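Serine-tRNA ligase (Naegleria fowleri, PDB 6BLJ) probably attaches serine to its cognate tRNA in the cytoplasm, as a class II aminoacyl-tRNA synthetase, by way of an adenylate made from ATP. Local coordinates at residues A[81-92]-A[112-123]; A[171-179]-A[394-404]. All coordinates share one frame; numbering follows the deposited sequence.

Contact 1. Residues A[81-92]-A[112-123]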
loop_
_atom_site.group_PDB
_atom_site.type_symbol
_atom_site.label_atom_id
_atom_site.label_comp_id
_atom_site.label_asym_id
_atom_site.label_seq_id
_atom_site.Cartn_x
_atom_site.Cartn_y
_atom_site.Cartn_z
ATOM N N LEU A 81 36.147 57.271 -16.897
ATOM C CA LEU A 81 35.148 56.238 -16.617
ATOM C C LEU A 81 33.767 56.619 -17.137
ATOM O O LEU A 81 32.988 55.741 -17.523
ATOM C CB LEU A 81 35.076 55.957 -15.112
ATOM C CG LEU A 81 36.303 55.319 -14.449
ATOM C CD1 LEU A 81 36.101 55.215 -12.948
ATOM C CD2 LEU A 81 36.564 53.949 -15.036
ATOM N N GLY A 82 33.447 57.908 -17.165
ATOM C CA GLY A 82 32.114 58.340 -17.519
ATOM C C GLY A 82 31.209 58.411 -16.309
ATOM O O GLY A 82 31.581 58.074 -15.179
ATOM N N ASP A 83 29.982 58.863 -16.558
ATOM C CA ASP A 83 28.999 58.931 -15.490
ATOM C C ASP A 83 28.488 57.534 -15.132
ATOM O O ASP A 83 28.685 56.555 -15.864
ATOM C CB ASP A 83 27.834 59.834 -15.890
ATOM C CG ASP A 83 28.248 61.280 -16.007
ATOM O OD1 ASP A 83 29.193 61.674 -15.284
ATOM O OD2 ASP A 83 27.636 62.008 -16.818
ATOM N N ASP A 84 27.817 57.464 -13.980
ATOM C CA ASP A 84 27.278 56.220 -13.426
ATOM C C ASP A 84 25.942 55.903 -14.106
ATOM O O ASP A 84 24.870 55.918 -13.502
ATOM C CB ASP A 84 27.133 56.355 -11.913
ATOM C CG ASP A 84 26.742 55.049 -11.234
ATOM O OD1 ASP A 84 26.946 53.976 -11.832
ATOM O OD2 ASP A 84 26.221 55.106 -10.099
ATOM N N LEU A 85 26.023 55.618 -15.403
ATOM C CA LEU A 85 24.826 55.425 -16.208
ATOM C C LEU A 85 24.312 53.996 -16.102
ATOM O O LEU A 85 25.078 53.050 -15.898
ATOM C CB LEU A 85 25.109 55.754 -17.674
ATOM C CG LEU A 85 25.603 57.172 -17.974
ATOM C CD1 LEU A 85 26.058 57.266 -19.414
ATOM C CD2 LEU A 85 24.503 58.180 -17.691
ATOM N N GLU A 86 22.997 53.845 -16.253
ATOM C CA GLU A 86 22.403 52.523 -16.373
ATOM C C GLU A 86 22.666 51.954 -17.765
ATOM O O GLU A 86 22.980 52.688 -18.709
ATOM C CB GLU A 86 20.896 52.579 -16.104
ATOM C CG GLU A 86 20.523 53.093 -14.716
ATOM C CD GLU A 86 21.121 52.250 -13.603
ATOM O OE1 GLU A 86 20.984 51.013 -13.657
ATOM O OE2 GLU A 86 21.742 52.825 -12.685
ATOM N N LEU A 87 22.552 50.624 -17.878
ATOM C CA LEU A 87 22.635 49.971 -19.179
ATOM C C LEU A 87 21.387 50.294 -19.997
ATOM O O LEU A 87 20.270 50.225 -19.474
ATOM C CB LEU A 87 22.744 48.443 -19.031
ATOM C CG LEU A 87 23.856 47.818 -18.190
ATOM C CD1 LEU A 87 23.622 46.321 -18.020
ATOM C CD2 LEU A 87 25.207 48.076 -18.831
ATOM N N PRO A 88 21.536 50.629 -21.278
ATOM C CA PRO A 88 20.353 50.848 -22.117
ATOM C C PRO A 88 19.503 49.590 -22.218
ATOM O O PRO A 88 20.014 48.467 -22.223
ATOM C CB PRO A 88 20.946 51.228 -23.478
ATOM C CG PRO A 88 22.326 51.711 -23.168
ATOM C CD PRO A 88 22.788 50.907 -21.998
ATOM N N LYS A 89 18.182 49.796 -22.297
ATOM C CA LYS A 89 17.256 48.678 -22.440
ATOM C C LYS A 89 17.613 47.798 -23.630
ATOM O O LYS A 89 17.434 46.577 -23.567
ATOM C CB LYS A 89 15.820 49.193 -22.577
ATOM N N GLU A 90 18.119 48.398 -24.715
ATOM C CA GLU A 90 18.467 47.635 -25.914
ATOM C C GLU A 90 19.592 46.639 -25.649
ATOM O O GLU A 90 19.621 45.561 -26.253
ATOM C CB GLU A 90 18.861 48.590 -27.045
ATOM N N VAL A 91 20.522 46.976 -24.751
ATOM C CA VAL A 91 21.581 46.038 -24.395
ATOM C C VAL A 91 21.017 44.882 -23.572
ATOM O O VAL A 91 21.176 43.710 -23.933
ATOM C CB VAL A 91 22.715 46.774 -23.657
ATOM C CG1 VAL A 91 23.677 45.786 -23.034
ATOM C CG2 VAL A 91 23.451 47.700 -24.627
ATOM N N THR A 92 20.320 45.188 -22.467
ATOM C CA THR A 92 19.816 44.113 -21.609
ATOM C C THR A 92 18.711 43.304 -22.280
ATOM O O THR A 92 18.452 42.169 -21.862
ATOM C CB THR A 92 19.312 44.666 -20.267
ATOM O OG1 THR A 92 18.299 45.654 -20.493
ATOM C CG2 THR A 92 20.456 45.291 -19.474
ATOM N N LEU A 112 29.442 52.011 -24.811
ATOM C CA LEU A 112 29.282 52.005 -23.363
ATOM C C LEU A 112 30.530 52.567 -22.694
ATOM O O LEU A 112 31.654 52.238 -23.088
ATOM C CB LEU A 112 29.016 50.581 -22.853
ATOM C CG LEU A 112 27.847 49.859 -23.521
ATOM C CD1 LEU A 112 27.870 48.358 -23.237
ATOM C CD2 LEU A 112 26.531 50.489 -23.068
ATOM N N ASN A 113 30.333 53.415 -21.679
ATOM C CA ASN A 113 31.468 53.876 -20.893
ATOM C C ASN A 113 31.924 52.756 -19.956
ATOM O O ASN A 113 31.310 51.689 -19.874
ATOM C CB ASN A 113 31.139 55.178 -20.148
ATOM C CG ASN A 113 30.103 55.008 -19.027
ATOM O OD1 ASN A 113 29.956 53.934 -18.421
ATOM N ND2 ASN A 113 29.381 56.098 -18.737
ATOM N N THR A 114 33.022 52.992 -19.240
ATOM C CA THR A 114 33.621 51.901 -18.478
ATOM C C THR A 114 32.754 51.507 -17.285
ATOM O O THR A 114 32.681 50.324 -16.933
ATOM C CB THR A 114 35.031 52.285 -18.039
ATOM O OG1 THR A 114 35.828 52.505 -19.213
ATOM C CG2 THR A 114 35.658 51.170 -17.209
ATOM N N ASN A 115 32.077 52.478 -16.657
ATOM C CA ASN A 115 31.112 52.136 -15.613
ATOM C C ASN A 115 30.013 51.228 -16.157
ATOM O O ASN A 115 29.610 50.262 -15.493
ATOM C CB ASN A 115 30.503 53.404 -15.009
ATOM C CG ASN A 115 31.485 54.182 -14.148
ATOM O OD1 ASN A 115 32.365 53.603 -13.507
ATOM N ND2 ASN A 115 31.336 55.505 -14.129
ATOM N N GLN A 116 29.518 51.516 -17.366
ATOM C CA GLN A 116 28.488 50.665 -17.953
ATOM C C GLN A 116 29.030 49.289 -18.308
ATOM O O GLN A 116 28.300 48.296 -18.205
ATOM C CB GLN A 116 27.886 51.324 -19.191
ATOM C CG GLN A 116 27.020 52.549 -18.888
ATOM C CD GLN A 116 26.644 53.281 -20.152
ATOM O OE1 GLN A 116 27.513 53.698 -20.918
ATOM N NE2 GLN A 116 25.348 53.421 -20.394
ATOM N N LEU A 117 30.311 49.194 -18.678
ATOM C CA LEU A 117 30.854 47.883 -19.009
ATOM C C LEU A 117 30.940 47.014 -17.768
ATOM O O LEU A 117 30.659 45.810 -17.839
ATOM C CB LEU A 117 32.245 48.010 -19.645
ATOM C CG LEU A 117 32.331 48.617 -21.044
ATOM C CD1 LEU A 117 33.789 48.777 -21.487
ATOM C CD2 LEU A 117 31.557 47.759 -22.019
ATOM N N LYS A 118 31.207 47.618 -16.606
ATOM C CA LYS A 118 31.280 46.802 -15.405
ATOM C C LYS A 118 29.889 46.386 -14.955
ATOM O O LYS A 118 29.723 45.275 -14.432
ATOM C CB LYS A 118 32.005 47.565 -14.290
ATOM C CG LYS A 118 33.407 48.043 -14.668
ATOM C CD LYS A 118 34.231 48.404 -13.444
ATOM C CE LYS A 118 34.878 49.766 -13.603
ATOM N NZ LYS A 118 36.244 49.786 -13.002
ATOM N N LYS A 119 28.877 47.229 -15.198
ATOM C CA LYS A 119 27.501 46.828 -14.903
ATOM C C LYS A 119 27.062 45.681 -15.807
ATOM O O LYS A 119 26.334 44.773 -15.379
ATOM C CB LYS A 119 26.539 48.004 -15.095
ATOM C CG LYS A 119 26.465 49.026 -13.977
ATOM C CD LYS A 119 25.304 49.975 -14.260
ATOM C CE LYS A 119 24.978 50.877 -13.082
ATOM N NZ LYS A 119 25.851 52.087 -13.031
ATOM N N LEU A 120 27.469 45.736 -17.075
ATOM C CA LEU A 120 27.102 44.700 -18.026
ATOM C C LEU A 120 27.664 43.349 -17.601
ATOM O O LEU A 120 26.970 42.327 -17.673
ATOM C CB LEU A 120 27.591 45.096 -19.422
ATOM C CG LEU A 120 27.432 44.093 -20.564
ATOM C CD1 LEU A 120 25.950 43.744 -20.712
ATOM C CD2 LEU A 120 27.998 44.662 -21.866
ATOM N N SER A 121 28.933 43.322 -17.169
ATOM C CA SER A 121 29.540 42.062 -16.733
ATOM C C SER A 121 28.789 41.491 -15.531
ATOM O O SER A 121 28.537 40.281 -15.459
ATOM C CB SER A 121 31.023 42.269 -16.413
ATOM O OG SER A 121 31.665 41.038 -16.102
ATOM N N THR A 122 28.438 42.350 -14.573
ATOM C CA THR A 122 27.656 41.918 -13.417
ATOM C C THR A 122 26.299 41.373 -13.850
ATOM O O THR A 122 25.856 40.320 -13.379
ATOM C CB THR A 122 27.459 43.097 -12.463
ATOM O OG1 THR A 122 28.725 43.497 -11.925
ATOM C CG2 THR A 122 26.502 42.712 -11.322
ATOM N N TYR A 123 25.635 42.079 -14.762
ATOM C CA TYR A 123 24.353 41.626 -15.279
ATOM C C TYR A 123 24.478 40.254 -15.932
ATOM O O TYR A 123 23.695 39.339 -15.639
ATOM C CB TYR A 123 23.817 42.665 -16.267
ATOM C CG TYR A 123 22.569 42.246 -16.998
ATOM C CD1 TYR A 123 21.321 42.339 -16.399
ATOM C CD2 TYR A 123 22.637 41.790 -18.307
ATOM C CE1 TYR A 123 20.171 41.961 -17.079
ATOM C CE2 TYR A 123 21.495 41.415 -18.993
ATOM C CZ TYR A 123 20.266 41.501 -18.374
ATOM O OH TYR A 123 19.128 41.126 -19.051
HETATM O O HOH W 1 29.028 59.384 -19.508
#
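A loop docks on the first turns of a long helix here: residues 81-88 run along helix 114-147 at the far tip of the N-terminal arm, and polar side chains of the helix and its N-cap grip the loop's carbonyls. Asn113 is the N-cap and forms a capping box with Gln116: Asn113 OD1 accepts from Gln116 N at 2.7 Å, while Gln116 OE1 takes Asn113 N. With their oxygens so used, both amides turn their nitrogens to the loop. Asn113 ND2 reaches a lone pair of Asp83 O at 3.0 Å, and Gln116 NE2 gives a straighter bond (164°) to Glu86 O, which lies in its amide plane. Asn115 ND2 adds a weak bond to Asp83 O. In seryl-tRNA synthetases this N-terminal domain is a helical hairpin that binds tRNA, and the contact lays part of the connection between helices 38-76 and 114-147 back on the start of the second helix. Lys119, bent at its last torsion (chi4 84°), brings NZ to Asp84 OD1 in a 2.5 Å salt bridge and to Leu85 O, above the carbonyl plane. Farther along, Leu87 lays CD2 3.9 Å from Leu120 CB, and Val91 CG1 meets Leu120 CD1. Thr92 CG2 sits over the centre of the Tyr123 ring, 4.0 Å from its centroid, a CH-pi contact; His128 also meets this ring.

Contact 2. Residues A[171-179]-A[394-404]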
loop_
_atom_site.group_PDB
_atom_site.type_symbol
_atom_site.label_atom_id
_atom_site.label_comp_id
_atom_site.label_asym_id
_atom_site.label_seq_id
_atom_site.Cartn_x
_atom_site.Cartn_y
_atom_site.Cartn_z
ATOM N N ARG A 171 20.539 -28.482 -16.827
ATOM C CA ARG A 171 20.951 -29.838 -16.475
ATOM C C ARG A 171 20.021 -30.369 -15.399
ATOM O O ARG A 171 19.325 -29.612 -14.721
ATOM C CB ARG A 171 22.408 -29.904 -15.994
ATOM C CG ARG A 171 22.711 -28.999 -14.822
ATOM C CD ARG A 171 24.194 -29.010 -14.489
ATOM N NE ARG A 171 24.532 -27.844 -13.684
ATOM C CZ ARG A 171 25.002 -26.710 -14.189
ATOM N NH1 ARG A 171 25.211 -26.598 -15.496
ATOM N NH2 ARG A 171 25.257 -25.687 -13.392
ATOM N N MET A 172 20.012 -31.685 -15.265
ATOM C CA MET A 172 19.218 -32.362 -14.255
ATOM C C MET A 172 20.136 -33.264 -13.454
ATOM O O MET A 172 20.994 -33.947 -14.025
ATOM C CB MET A 172 18.081 -33.136 -14.899
ATOM C CG MET A 172 17.158 -32.197 -15.660
ATOM S SD MET A 172 15.761 -33.017 -16.395
ATOM C CE MET A 172 15.007 -33.691 -14.925
ATOM N N VAL A 173 19.995 -33.214 -12.133
ATOM C CA VAL A 173 20.884 -33.912 -11.216
ATOM C C VAL A 173 20.050 -34.624 -10.162
ATOM O O VAL A 173 19.274 -33.986 -9.444
ATOM C CB VAL A 173 21.872 -32.941 -10.539
ATOM C CG1 VAL A 173 22.767 -33.694 -9.551
ATOM C CG2 VAL A 173 22.714 -32.200 -11.590
ATOM N N GLY A 174 20.252 -35.926 -10.026
ATOM C CA GLY A 174 19.647 -36.678 -8.950
ATOM C C GLY A 174 18.744 -37.780 -9.463
ATOM O O GLY A 174 18.612 -38.014 -10.661
ATOM N N ASN A 175 18.119 -38.467 -8.512
ATOM C CA ASN A 175 17.280 -39.630 -8.799
ATOM C C ASN A 175 15.897 -39.382 -8.215
ATOM O O ASN A 175 15.625 -39.758 -7.069
ATOM C CB ASN A 175 17.909 -40.890 -8.226
ATOM C CG ASN A 175 19.345 -41.076 -8.707
ATOM O OD1 ASN A 175 20.289 -40.971 -7.933
ATOM N ND2 ASN A 175 19.507 -41.319 -9.991
ATOM N N PRO A 176 15.003 -38.738 -8.968
ATOM C CA PRO A 176 13.675 -38.410 -8.425
ATOM C C PRO A 176 12.831 -39.662 -8.261
ATOM O O PRO A 176 12.605 -40.398 -9.217
ATOM C CB PRO A 176 13.080 -37.459 -9.474
ATOM C CG PRO A 176 13.871 -37.699 -10.730
ATOM C CD PRO A 176 15.229 -38.169 -10.310
ATOM N N ARG A 177 12.356 -39.891 -7.043
ATOM C CA ARG A 177 11.504 -41.037 -6.793
ATOM C C ARG A 177 10.184 -40.867 -7.553
ATOM O O ARG A 177 9.701 -39.746 -7.716
ATOM C CB ARG A 177 11.239 -41.195 -5.291
ATOM C CG ARG A 177 10.255 -40.129 -4.688
ATOM C CD ARG A 177 10.215 -40.253 -3.162
ATOM N NE ARG A 177 9.363 -41.372 -2.745
ATOM C CZ ARG A 177 9.215 -41.783 -1.488
ATOM N NH1 ARG A 177 9.885 -41.195 -0.504
ATOM N NH2 ARG A 177 8.417 -42.805 -1.219
ATOM N N PRO A 178 9.603 -41.963 -8.050
ATOM C CA PRO A 178 8.314 -41.866 -8.748
ATOM C C PRO A 178 7.200 -41.446 -7.801
ATOM O O PRO A 178 7.244 -41.703 -6.597
ATOM C CB PRO A 178 8.077 -43.290 -9.280
ATOM C CG PRO A 178 8.964 -44.177 -8.492
ATOM C CD PRO A 178 10.088 -43.349 -7.922
ATOM N N LYS A 179 6.193 -40.789 -8.366
ATOM C CA LYS A 179 5.050 -40.367 -7.564
ATOM C C LYS A 179 4.307 -41.567 -7.005
ATOM O O LYS A 179 3.817 -41.528 -5.872
ATOM C CB LYS A 179 4.125 -39.487 -8.410
ATOM C CG LYS A 179 4.867 -38.299 -9.049
ATOM C CD LYS A 179 3.953 -37.367 -9.845
ATOM C CE LYS A 179 3.242 -36.381 -8.942
ATOM N NZ LYS A 179 2.514 -35.333 -9.726
ATOM N N TRP A 394 12.583 -31.443 -7.153
ATOM C CA TRP A 394 11.528 -32.425 -7.380
ATOM C C TRP A 394 10.598 -32.530 -6.171
ATOM O O TRP A 394 11.051 -32.766 -5.045
ATOM C CB TRP A 394 12.197 -33.776 -7.664
ATOM C CG TRP A 394 11.322 -34.962 -7.867
ATOM C CD1 TRP A 394 11.197 -36.045 -7.029
ATOM C CD2 TRP A 394 10.476 -35.226 -8.993
ATOM N NE1 TRP A 394 10.315 -36.959 -7.567
ATOM C CE2 TRP A 394 9.855 -36.478 -8.767
ATOM C CE3 TRP A 394 10.170 -34.522 -10.166
ATOM C CZ2 TRP A 394 8.960 -37.043 -9.678
ATOM C CZ3 TRP A 394 9.275 -35.086 -11.069
ATOM C CH2 TRP A 394 8.682 -36.338 -10.816
ATOM N N PHE A 395 9.293 -32.397 -6.412
ATOM C CA PHE A 395 8.258 -32.557 -5.393
ATOM C C PHE A 395 7.360 -33.725 -5.793
ATOM O O PHE A 395 6.381 -33.538 -6.533
ATOM C CB PHE A 395 7.435 -31.270 -5.226
ATOM C CG PHE A 395 8.138 -30.179 -4.454
ATOM C CD1 PHE A 395 9.078 -29.366 -5.071
ATOM C CD2 PHE A 395 7.851 -29.962 -3.111
ATOM C CE1 PHE A 395 9.713 -28.358 -4.366
ATOM C CE2 PHE A 395 8.481 -28.947 -2.394
ATOM C CZ PHE A 395 9.416 -28.142 -3.025
ATOM N N PRO A 396 7.660 -34.953 -5.344
ATOM C CA PRO A 396 6.902 -36.128 -5.833
ATOM C C PRO A 396 5.440 -36.156 -5.403
ATOM O O PRO A 396 4.661 -36.950 -5.955
ATOM C CB PRO A 396 7.668 -37.329 -5.240
ATOM C CG PRO A 396 8.366 -36.771 -4.013
ATOM C CD PRO A 396 8.711 -35.318 -4.370
ATOM N N GLY A 397 5.045 -35.350 -4.429
ATOM C CA GLY A 397 3.650 -35.262 -4.073
ATOM C C GLY A 397 2.872 -34.179 -4.788
ATOM O O GLY A 397 1.682 -34.017 -4.507
ATOM N N ALA A 398 3.491 -33.418 -5.693
ATOM C CA ALA A 398 2.781 -32.300 -6.308
ATOM C C ALA A 398 1.667 -32.775 -7.224
ATOM O O ALA A 398 1.671 -33.905 -7.724
ATOM C CB ALA A 398 3.731 -31.430 -7.130
ATOM N N ASP A 399 0.718 -31.868 -7.468
ATOM C CA ASP A 399 -0.281 -32.101 -8.498
ATOM C C ASP A 399 0.420 -32.234 -9.842
ATOM O O ASP A 399 1.471 -31.629 -10.079
ATOM C CB ASP A 399 -1.300 -30.950 -8.538
ATOM C CG ASP A 399 -2.069 -30.810 -7.235
ATOM O OD1 ASP A 399 -2.315 -31.850 -6.586
ATOM O OD2 ASP A 399 -2.408 -29.666 -6.849
ATOM N N GLU A 400 -0.184 -33.028 -10.724
ATOM C CA GLU A 400 0.403 -33.353 -12.019
ATOM C C GLU A 400 0.853 -32.098 -12.755
ATOM O O GLU A 400 0.133 -31.096 -12.804
ATOM C CB GLU A 400 -0.614 -34.144 -12.849
ATOM C CG GLU A 400 -0.085 -34.714 -14.152
ATOM C CD GLU A 400 -1.125 -35.575 -14.865
ATOM O OE1 GLU A 400 -2.337 -35.349 -14.658
ATOM O OE2 GLU A 400 -0.729 -36.502 -15.608
ATOM N N GLY A 401 2.070 -32.150 -13.298
ATOM C CA GLY A 401 2.662 -31.029 -13.995
ATOM C C GLY A 401 3.379 -30.014 -13.128
ATOM O O GLY A 401 4.112 -29.179 -13.667
ATOM N N ASN A 402 3.219 -30.061 -11.806
ATOM C CA ASN A 402 3.826 -29.072 -10.923
ATOM C C ASN A 402 4.962 -29.659 -10.093
ATOM O O ASN A 402 5.243 -29.170 -8.994
ATOM C CB ASN A 402 2.785 -28.454 -9.993
ATOM C CG ASN A 402 1.698 -27.721 -10.744
ATOM O OD1 ASN A 402 1.970 -26.786 -11.499
ATOM N ND2 ASN A 402 0.452 -28.137 -10.531
ATOM N N GLU A 403 5.634 -30.691 -10.610
ATOM C CA GLU A 403 6.571 -31.455 -9.792
ATOM C C GLU A 403 7.894 -30.732 -9.550
ATOM O O GLU A 403 8.522 -30.949 -8.509
ATOM C CB GLU A 403 6.830 -32.824 -10.429
ATOM C CG GLU A 403 5.612 -33.741 -10.464
ATOM C CD GLU A 403 4.737 -33.533 -11.698
ATOM O OE1 GLU A 403 5.108 -32.722 -12.573
ATOM O OE2 GLU A 403 3.668 -34.170 -11.779
ATOM N N TYR A 404 8.351 -29.899 -10.483
ATOM C CA TYR A 404 9.587 -29.138 -10.309
ATOM C C TYR A 404 9.248 -27.713 -9.881
ATOM O O TYR A 404 8.588 -26.983 -10.629
ATOM C CB TYR A 404 10.424 -29.133 -11.591
ATOM C CG TYR A 404 11.244 -30.392 -11.774
ATOM C CD1 TYR A 404 12.379 -30.609 -10.996
ATOM C CD2 TYR A 404 10.879 -31.370 -12.697
ATOM C CE1 TYR A 404 13.144 -31.761 -11.128
ATOM C CE2 TYR A 404 11.653 -32.551 -12.846
ATOM C CZ TYR A 404 12.781 -32.722 -12.041
ATOM O OH TYR A 404 13.571 -33.843 -12.123
#
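Met172, next to last in strand 168-173, sends its methyl CE across to the phenol end of Tyr404, 3.8 Å from Tyr404 CZ; its side chain crosses the tyrosine at about a right angle. Beyond Gly174, where the strand has given way to a loop, Pro176 places CB over one face of the Trp394 indole, a CH-pi approach whose exact closeness is doubtful, while Pro396 CA covers the opposite face near the rim. Arg177 O then accepts from Trp394 NE1 at 2.9 Å on an in-plane lone pair, which, with a proline over either face, helps to fix how the indole is turned, although the hydrogen bond is bent (N-H...O 139°). The aliphatic part of Arg177 lies on the Pro396 ring, CG 3.9 Å from Pro396 CB, and its NH1 goes on to the carbonyls of Asn458 and Gln460. Lys179 bends at chi3 (82°) and passes Pro396 O to end between two oxygens, NZ standing 2.6 Å from both Ala398 O and Glu403 OE2. The latter is a salt bridge through the anti lone pair; Gly401 N meets the same oxygen on its syn side. Lysine and glutamate thus brace two successive beta turns, 395-398 and 399-402, connecting antiparallel strands 387-394 and 404-412 of the class II synthetase catalytic sheet.

In the fold
Contacts 1 and 2 lie on opposite sides of the chain's centre, their centres 87 Å apart and their nearest atoms about 65 Å. They come in series: contact 1 closes at the tip of the N-terminal arm before contact 2 opens, and helix 114-147 returns from that tip to be followed by strand 168-173. This strand pairs with 371-375, which pairs with 387-394, so contact 2 joins the loop after strand 168-173, which ends the sheet within this chain, to the connection between strands 387-394 and 404-412, with the Tyr404 side chain about 12 Å from bound AMP. The separation fits the two-part plan of seryl-tRNA synthetases, in which an arm probably reaches for tRNA far from the body that activates serine.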